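Local atomic coordinates of 16S rRNA (adenine(1408)-N(1))-methyltransferase (Catenulispora acidiphila, PDB entry 4X1O), a protein that probably methylates N1 of adenine 1408 in 16S ribosomal RNA with S-adenosyl-L-methionine as methyl donor, a modification associated with aminoglycoside resistance. Residues S108-V113 against S146-V151; R49-V54 against E123-M128. One frame throughout, in Å; residues are numbered along the deposited sequence.

Contact 1: S108-V113 against S146-V151; sequences SAIETV and SGLRAV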
ATOM      1  N   SER A 108       6.217 -10.233   0.990  1.00 27.65           N
ATOM      2  CA  SER A 108       6.080 -10.606  -0.408  1.00 31.37           C
ATOM      3  C   SER A 108       6.192  -9.379  -1.290  1.00 26.80           C
ATOM      4  O   SER A 108       5.828  -8.276  -0.877  1.00 32.06           O
ATOM      5  CB  SER A 108       4.744 -11.301  -0.668  1.00 33.78           C
ATOM      6  OG  SER A 108       4.564 -11.505  -2.060  1.00 38.62           O
ATOM      7  N   ALA A 109       6.705  -9.583  -2.497  1.00 30.58           N
ATOM      8  CA  ALA A 109       6.681  -8.555  -3.526  1.00 36.72           C
ATOM      9  C   ALA A 109       5.310  -8.572  -4.187  1.00 38.56           C
ATOM     10  O   ALA A 109       4.650  -9.608  -4.225  1.00 36.77           O
ATOM     11  CB  ALA A 109       7.775  -8.785  -4.539  1.00 37.19           C
ATOM     12  N   ILE A 110       4.871  -7.432  -4.699  1.00 39.53           N
ATOM     13  CA  ILE A 110       3.537  -7.357  -5.282  1.00 37.83           C
ATOM     14  C   ILE A 110       3.464  -8.022  -6.662  1.00 37.85           C
ATOM     15  O   ILE A 110       2.429  -8.569  -7.023  1.00 40.15           O
ATOM     16  CB  ILE A 110       3.050  -5.893  -5.390  1.00 46.36           C
ATOM     17  CG1 ILE A 110       1.557  -5.859  -5.723  1.00 39.98           C
ATOM     18  CG2 ILE A 110       3.881  -5.101  -6.387  1.00 47.08           C
ATOM     19  CD1 ILE A 110       0.718  -6.661  -4.750  1.00 34.69           C
ATOM     20  N   GLU A 111       4.554  -8.006  -7.421  1.00 37.92           N
ATOM     21  CA  GLU A 111       4.520  -8.545  -8.778  1.00 43.99           C
ATOM     22  C   GLU A 111       4.380 -10.065  -8.767  1.00 43.79           C
ATOM     23  O   GLU A 111       4.055 -10.671  -9.784  1.00 50.02           O
ATOM     24  CB  GLU A 111       5.769  -8.131  -9.570  1.00 47.42           C
ATOM     25  CG  GLU A 111       7.091  -8.624  -9.007  1.00 57.02           C
ATOM     26  CD  GLU A 111       7.653  -7.704  -7.939  1.00 60.17           C
ATOM     27  OE1 GLU A 111       6.899  -6.850  -7.430  1.00 54.36           O
ATOM     28  OE2 GLU A 111       8.853  -7.831  -7.613  1.00 67.19           O
ATOM     29  N   THR A 112       4.610 -10.675  -7.611  1.00 41.80           N
ATOM     30  CA  THR A 112       4.491 -12.120  -7.473  1.00 39.87           C
ATOM     31  C   THR A 112       3.630 -12.490  -6.275  1.00 45.59           C
ATOM     32  O   THR A 112       4.036 -13.306  -5.449  1.00 48.89           O
ATOM     33  CB  THR A 112       5.872 -12.791  -7.318  1.00 54.94           C
ATOM     34  OG1 THR A 112       6.530 -12.266  -6.157  1.00 51.71           O
ATOM     35  CG2 THR A 112       6.738 -12.543  -8.551  1.00 57.68           C
ATOM     36  N   VAL A 113       2.445 -11.887  -6.179  1.00 42.30           N
ATOM     37  CA  VAL A 113       1.558 -12.138  -5.046  1.00 44.36           C
ATOM     38  C   VAL A 113       1.223 -13.626  -4.981  1.00 35.37           C
ATOM     39  O   VAL A 113       0.903 -14.257  -5.994  1.00 40.20           O
ATOM     40  CB  VAL A 113       0.237 -11.291  -5.113  1.00 53.48           C
ATOM     41  CG1 VAL A 113       0.210 -10.398  -6.331  1.00 42.37           C
ATOM     42  CG2 VAL A 113      -1.019 -12.157  -5.050  1.00 55.31           C
ATOM     43  N   SER A 146      -0.873  -5.605 -12.431  1.00 17.95           N
ATOM     44  CA  SER A 146      -1.590  -6.869 -12.374  1.00 16.65           C
ATOM     45  C   SER A 146      -1.534  -7.448 -10.970  1.00 19.91           C
ATOM     46  O   SER A 146      -2.502  -8.033 -10.511  1.00 21.24           O
ATOM     47  CB  SER A 146      -1.021  -7.877 -13.380  1.00 28.87           C
ATOM     48  OG  SER A 146      -1.385  -7.494 -14.695  1.00 35.67           O
ATOM     49  N   GLY A 147      -0.391  -7.290 -10.304  1.00 21.59           N
ATOM     50  CA  GLY A 147      -0.245  -7.760  -8.938  1.00 22.06           C
ATOM     51  C   GLY A 147      -1.196  -7.037  -8.009  1.00 19.44           C
ATOM     52  O   GLY A 147      -1.845  -7.652  -7.154  1.00 20.55           O
ATOM     53  N   LEU A 148      -1.280  -5.720  -8.171  1.00 15.65           N
ATOM     54  CA  LEU A 148      -2.228  -4.922  -7.400  1.00 15.21           C
ATOM     55  C   LEU A 148      -3.662  -5.384  -7.662  1.00 14.08           C
ATOM     56  O   LEU A 148      -4.448  -5.554  -6.729  1.00 18.07           O
ATOM     57  CB  LEU A 148      -2.078  -3.448  -7.742  1.00 17.33           C
ATOM     58  CG  LEU A 148      -0.770  -2.798  -7.298  1.00 19.70           C
ATOM     59  CD1 LEU A 148      -0.678  -1.404  -7.889  1.00 23.69           C
ATOM     60  CD2 LEU A 148      -0.718  -2.748  -5.773  1.00 18.26           C
ATOM     61  N   ARG A 149      -4.010  -5.595  -8.933  1.00 16.56           N
ATOM     62  CA  ARG A 149      -5.372  -6.008  -9.257  1.00 17.00           C
ATOM     63  C   ARG A 149      -5.671  -7.400  -8.719  1.00 18.70           C
ATOM     64  O   ARG A 149      -6.793  -7.674  -8.297  1.00 17.33           O
ATOM     65  CB  ARG A 149      -5.612  -5.974 -10.775  1.00 17.17           C
ATOM     66  CG  ARG A 149      -7.022  -6.438 -11.202  1.00 16.17           C
ATOM     67  CD  ARG A 149      -8.125  -5.538 -10.619  1.00 15.31           C
ATOM     68  NE  ARG A 149      -9.453  -6.039 -10.980  1.00 18.29           N
ATOM     69  CZ  ARG A 149     -10.091  -6.997 -10.321  1.00 22.30           C
ATOM     70  NH1 ARG A 149      -9.511  -7.586  -9.271  1.00 19.16           N
ATOM     71  NH2 ARG A 149     -11.299  -7.388 -10.719  1.00 25.24           N
ATOM     72  N   ALA A 150      -4.657  -8.270  -8.735  1.00 17.11           N
ATOM     73  CA  ALA A 150      -4.815  -9.644  -8.263  1.00 18.11           C
ATOM     74  C   ALA A 150      -5.295  -9.728  -6.818  1.00 18.74           C
ATOM     75  O   ALA A 150      -6.062 -10.630  -6.483  1.00 20.03           O
ATOM     76  CB  ALA A 150      -3.512 -10.408  -8.411  1.00 16.91           C
ATOM     77  N   VAL A 151      -4.851  -8.812  -5.960  1.00 17.64           N
ATOM     78  CA  VAL A 151      -5.227  -8.931  -4.535  1.00 16.24           C
ATOM     79  C   VAL A 151      -6.610  -8.344  -4.270  1.00 16.36           C
ATOM     80  O   VAL A 151      -7.175  -8.511  -3.202  1.00 17.54           O
ATOM     81  CB  VAL A 151      -4.189  -8.264  -3.593  1.00 17.90           C
ATOM     82  CG1 VAL A 151      -2.814  -8.845  -3.830  1.00 21.10           C
ATOM     83  CG2 VAL A 151      -4.186  -6.741  -3.738  1.00 22.77           C
TER
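The carbonyl oxygen Ile-110 O is approached by two groups, neither holding it strongly: Gly-147 CA lies 3.4 Å from Ile-110 O with an angle of 142° at the hydrogen, a CA-H...O contact, and Val-113 N makes a weak hydrogen bond to it from its own loop. No conventional hydrogen bond joins the two segments. In the Rossmann-like fold of class I methyltransferases, this places the loop after strand 103-107 against helix 142-151. Ile-110 and Glu-111 of that loop bind S-adenosyl-L-methionine in a structure of this protein, though none is bound here, so the contact probably lies behind part of the cofactor site.

Gly-147 has no side chain, and the loop therefore meets bare helix backbone. Ile-110 lies across the Gly-147 to Leu-148 peptide: its CG1 is anti to the backbone N (chi1 -168°) and comes within 3.7 Å of Leu-148 N, while CD1 reaches on toward Gly-147 O. Leu-148 leaves its helix pointing away from the loop, yet CD2 turns back to 3.9 Å from Ile-110 CG1. Leu-133, another cofactor-binding residue, lies close to the Ile-110 side chain.

Val-113 closes the other part of the interface, its two methyls against the helix surface facing the loop. As modelled, CG1 eclipses the backbone N (chi1 -1°), a strained rotation to be read with caution; it lies 3.5 Å from Gly-147 O, and Ala-150 CB follows at 4.3 Å from the same CG1. Outside the segments, His-118 touches both Val-113 and Ala-150, and backbone hydrogen bonds tie Ala-150 to Gly-119 and Val-151 to Ala-121. Val-113 CG2 meets Val-151 CG1 at 4.0 Å, the two valine side chains running at a slant to each other.

Contact 2: R49-V54 against E123-M128; sequences RILVDV and EVMVLM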
ATOM      1  N   ARG A  49     -14.004  -5.050   6.852  1.00 19.68           N
ATOM      2  CA  ARG A  49     -13.316  -4.600   5.645  1.00 17.14           C
ATOM      3  C   ARG A  49     -11.928  -5.181   5.681  1.00 19.11           C
ATOM      4  O   ARG A  49     -11.346  -5.295   6.764  1.00 18.59           O
ATOM      5  CB  ARG A  49     -13.259  -3.072   5.599  1.00 20.32           C
ATOM      6  CG  ARG A  49     -12.896  -2.477   4.244  1.00 29.26           C
ATOM      7  CD  ARG A  49     -13.074  -0.947   4.284  1.00 32.31           C
ATOM      8  NE  ARG A  49     -12.845  -0.303   2.990  1.00 37.32           N
ATOM      9  CZ  ARG A  49     -13.711  -0.324   1.982  1.00 35.12           C
ATOM     10  NH1 ARG A  49     -14.862  -0.971   2.113  1.00 34.12           N
ATOM     11  NH2 ARG A  49     -13.427   0.290   0.834  1.00 32.30           N
ATOM     12  N   ILE A  50     -11.401  -5.564   4.523  1.00 15.95           N
ATOM     13  CA  ILE A  50     -10.024  -6.011   4.430  1.00 14.85           C
ATOM     14  C   ILE A  50      -9.252  -4.997   3.613  1.00 20.53           C
ATOM     15  O   ILE A  50      -9.580  -4.743   2.452  1.00 17.76           O
ATOM     16  CB  ILE A  50      -9.908  -7.382   3.788  1.00 15.84           C
ATOM     17  CG1 ILE A  50     -10.655  -8.400   4.666  1.00 19.02           C
ATOM     18  CG2 ILE A  50      -8.431  -7.769   3.608  1.00 17.39           C
ATOM     19  CD1 ILE A  50     -11.040  -9.648   3.975  1.00 31.44           C
ATOM     20  N   LEU A  51      -8.242  -4.410   4.237  1.00 13.87           N
ATOM     21  CA  LEU A  51      -7.435  -3.384   3.599  1.00 16.06           C
ATOM     22  C   LEU A  51      -6.062  -3.936   3.327  1.00 17.29           C
ATOM     23  O   LEU A  51      -5.422  -4.482   4.230  1.00 18.65           O
ATOM     24  CB  LEU A  51      -7.341  -2.150   4.493  1.00 19.52           C
ATOM     25  CG  LEU A  51      -6.395  -1.025   4.083  1.00 23.97           C
ATOM     26  CD1 LEU A  51      -6.876  -0.372   2.805  1.00 28.02           C
ATOM     27  CD2 LEU A  51      -6.294  -0.005   5.205  1.00 28.47           C
ATOM     28  N   VAL A  52      -5.616  -3.828   2.084  1.00 15.41           N
ATOM     29  CA  VAL A  52      -4.262  -4.264   1.788  1.00 15.44           C
ATOM     30  C   VAL A  52      -3.428  -3.030   1.456  1.00 17.60           C
ATOM     31  O   VAL A  52      -3.742  -2.297   0.521  1.00 18.00           O
ATOM     32  CB  VAL A  52      -4.219  -5.291   0.648  1.00 17.22           C
ATOM     33  CG1 VAL A  52      -2.758  -5.591   0.264  1.00 20.23           C
ATOM     34  CG2 VAL A  52      -4.918  -6.582   1.085  1.00 17.26           C
ATOM     35  N   ASP A  53      -2.408  -2.794   2.283  1.00 14.28           N
ATOM     36  CA  ASP A  53      -1.411  -1.756   2.060  1.00 15.34           C
ATOM     37  C   ASP A  53      -0.224  -2.361   1.362  1.00 16.18           C
ATOM     38  O   ASP A  53       0.505  -3.156   1.946  1.00 20.85           O
ATOM     39  CB  ASP A  53      -0.940  -1.121   3.358  1.00 21.86           C
ATOM     40  CG  ASP A  53      -2.030  -0.387   4.080  1.00 26.62           C
ATOM     41  OD1 ASP A  53      -2.877   0.253   3.427  1.00 26.41           O
ATOM     42  OD2 ASP A  53      -2.025  -0.454   5.317  1.00 27.99           O
ATOM     43  N   VAL A  54      -0.001  -1.976   0.111  1.00 17.33           N
ATOM     44  CA  VAL A  54       1.116  -2.533  -0.628  1.00 21.25           C
ATOM     45  C   VAL A  54       2.271  -1.552  -0.528  1.00 25.42           C
ATOM     46  O   VAL A  54       2.127  -0.388  -0.888  1.00 32.46           O
ATOM     47  CB  VAL A  54       0.753  -2.795  -2.097  1.00 22.31           C
ATOM     48  CG1 VAL A  54       1.939  -3.413  -2.828  1.00 23.19           C
ATOM     49  CG2 VAL A  54      -0.471  -3.717  -2.180  1.00 25.99           C
ATOM     50  N   GLU A 123     -10.148  -2.977  -0.341  1.00 15.83           N
ATOM     51  CA  GLU A 123      -9.514  -1.704  -0.674  1.00 13.85           C
ATOM     52  C   GLU A 123      -8.030  -1.921  -0.741  1.00 14.95           C
ATOM     53  O   GLU A 123      -7.479  -2.644   0.089  1.00 17.69           O
ATOM     54  CB  GLU A 123      -9.848  -0.644   0.373  1.00 22.31           C
ATOM     55  CG  GLU A 123      -9.264   0.717   0.115  1.00 29.68           C
ATOM     56  CD  GLU A 123      -9.801   1.741   1.111  1.00 49.04           C
ATOM     57  OE1 GLU A 123     -10.420   1.332   2.119  1.00 53.33           O
ATOM     58  OE2 GLU A 123      -9.621   2.950   0.884  1.00 55.36           O
ATOM     59  N   VAL A 124      -7.376  -1.310  -1.726  1.00 13.12           N
ATOM     60  CA  VAL A 124      -5.932  -1.457  -1.872  1.00 15.34           C
ATOM     61  C   VAL A 124      -5.318  -0.083  -1.784  1.00 21.08           C
ATOM     62  O   VAL A 124      -5.770   0.843  -2.452  1.00 17.87           O
ATOM     63  CB  VAL A 124      -5.559  -2.124  -3.201  1.00 15.16           C
ATOM     64  CG1 VAL A 124      -4.033  -2.191  -3.368  1.00 15.29           C
ATOM     65  CG2 VAL A 124      -6.224  -3.509  -3.295  1.00 15.93           C
ATOM     66  N   MET A 125      -4.310   0.075  -0.942  1.00 13.52           N
ATOM     67  CA  MET A 125      -3.679   1.382  -0.800  1.00 16.90           C
ATOM     68  C   MET A 125      -2.209   1.286  -1.119  1.00 19.94           C
ATOM     69  O   MET A 125      -1.513   0.412  -0.592  1.00 17.13           O
ATOM     70  CB  MET A 125      -3.859   1.940   0.622  1.00 16.16           C
ATOM     71  CG  MET A 125      -5.299   2.318   0.961  1.00 19.66           C
ATOM     72  SD  MET A 125      -5.300   3.152   2.578  1.00 32.66           S
ATOM     73  CE  MET A 125      -5.505   4.859   2.072  1.00 93.73           C
ATOM     74  N   VAL A 126      -1.737   2.183  -1.982  1.00 12.08           N
ATOM     75  CA  VAL A 126      -0.309   2.274  -2.276  1.00 15.49           C
ATOM     76  C   VAL A 126       0.170   3.629  -1.802  1.00 18.09           C
ATOM     77  O   VAL A 126      -0.013   4.628  -2.481  1.00 19.87           O
ATOM     78  CB  VAL A 126      -0.034   2.081  -3.782  1.00 17.88           C
ATOM     79  CG1 VAL A 126       1.458   2.218  -4.094  1.00 18.25           C
ATOM     80  CG2 VAL A 126      -0.566   0.724  -4.253  1.00 20.03           C
ATOM     81  N   LEU A 127       0.753   3.681  -0.608  1.00 15.65           N
ATOM     82  CA  LEU A 127       1.064   4.968  -0.011  1.00 16.44           C
ATOM     83  C   LEU A 127       2.571   5.217  -0.001  1.00 20.12           C
ATOM     84  O   LEU A 127       3.345   4.407   0.520  1.00 21.32           O
ATOM     85  CB  LEU A 127       0.491   5.040   1.413  1.00 21.15           C
ATOM     86  CG  LEU A 127      -0.985   4.656   1.583  1.00 25.56           C
ATOM     87  CD1 LEU A 127      -1.389   4.736   3.056  1.00 25.84           C
ATOM     88  CD2 LEU A 127      -1.899   5.532   0.719  1.00 30.40           C
ATOM     89  N   MET A 128       2.997   6.330  -0.589  1.00 22.96           N
ATOM     90  CA  MET A 128       4.435   6.644  -0.638  1.00 24.47           C
ATOM     91  C   MET A 128       5.312   5.469  -1.116  1.00 21.92           C
ATOM     92  O   MET A 128       6.233   5.042  -0.417  1.00 23.16           O
ATOM     93  CB  MET A 128       4.921   7.094   0.743  1.00 25.32           C
ATOM     94  CG  MET A 128       4.273   8.380   1.239  1.00 36.46           C
ATOM     95  SD  MET A 128       4.867   9.827   0.342  1.00123.42           S
ATOM     96  CE  MET A 128       6.607   9.778   0.765  1.00 70.33           C
TER
HETATM   97  O   HOH W   1       3.731   1.976  -0.964  1.00 25.31           O
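Arg-49 and Glu-123 form a salt bridge at one end of two neighbouring parallel strands, 49-54 and 123-127, in the central Rossmann-like sheet. Arg-49 NE, on an extended side chain, gives a nearly straight bond (165°) to Glu-123 OE1 at 3.1 Å, and NH2 adds a weak one. The oxygen lies in the guanidinium plane, but NE reaches it on the anti side, tilted 31° from the carboxylate plane, and the two planar groups stand 77° apart.

Backbone bonds carry the pairing. Val-52 N donates to Glu-123 O (3.0 Å), Met-125 N to Val-52 O (2.8 Å) and Val-54 N to Met-125 O (2.9 Å); Glu-123 N to Ile-50 O is weak. At the end of the pairing away from Arg-49, a water sits 2.9 Å from both Val-54 O and Leu-127 O.

Among side chains, Leu-51 CD1 meets Met-125 CG at 3.6 Å; on the Val-124 side, Val-54 CG2 comes to 4.1 Å from Val-124 CG1. Asp-53 OD1 makes a van der Waals contact with Met-125 CB at 3.4 Å, the side chains alongside and pointing the same way.

Glu-123 OE2 is close to Glu-159, so the bridge to Arg-49 would probably ease that like-charge pair.

The segments alternate along the chain: 49-54, 108-113, 123-128, then 146-151. Contact 2 pairs two central strands of the sheet, while contact 1 packs a loop and helix 142-151 over one face of it; the centres are 12 Å apart. They touch directly. Leu-148 CD2 lies 3.7 Å from Val-54 CG2 and 3.8 Å from Val-126 CG2, Ile-110 CB is 3.7 Å from Val-54 CG1, and Val-151 CG2 is 3.8 Å from Val-124 CG2. One continuous apolar layer thus runs from the strands to the cofactor-binding loop, consistent with the sheet fixing where Ile-110 meets S-adenosyl-L-methionine.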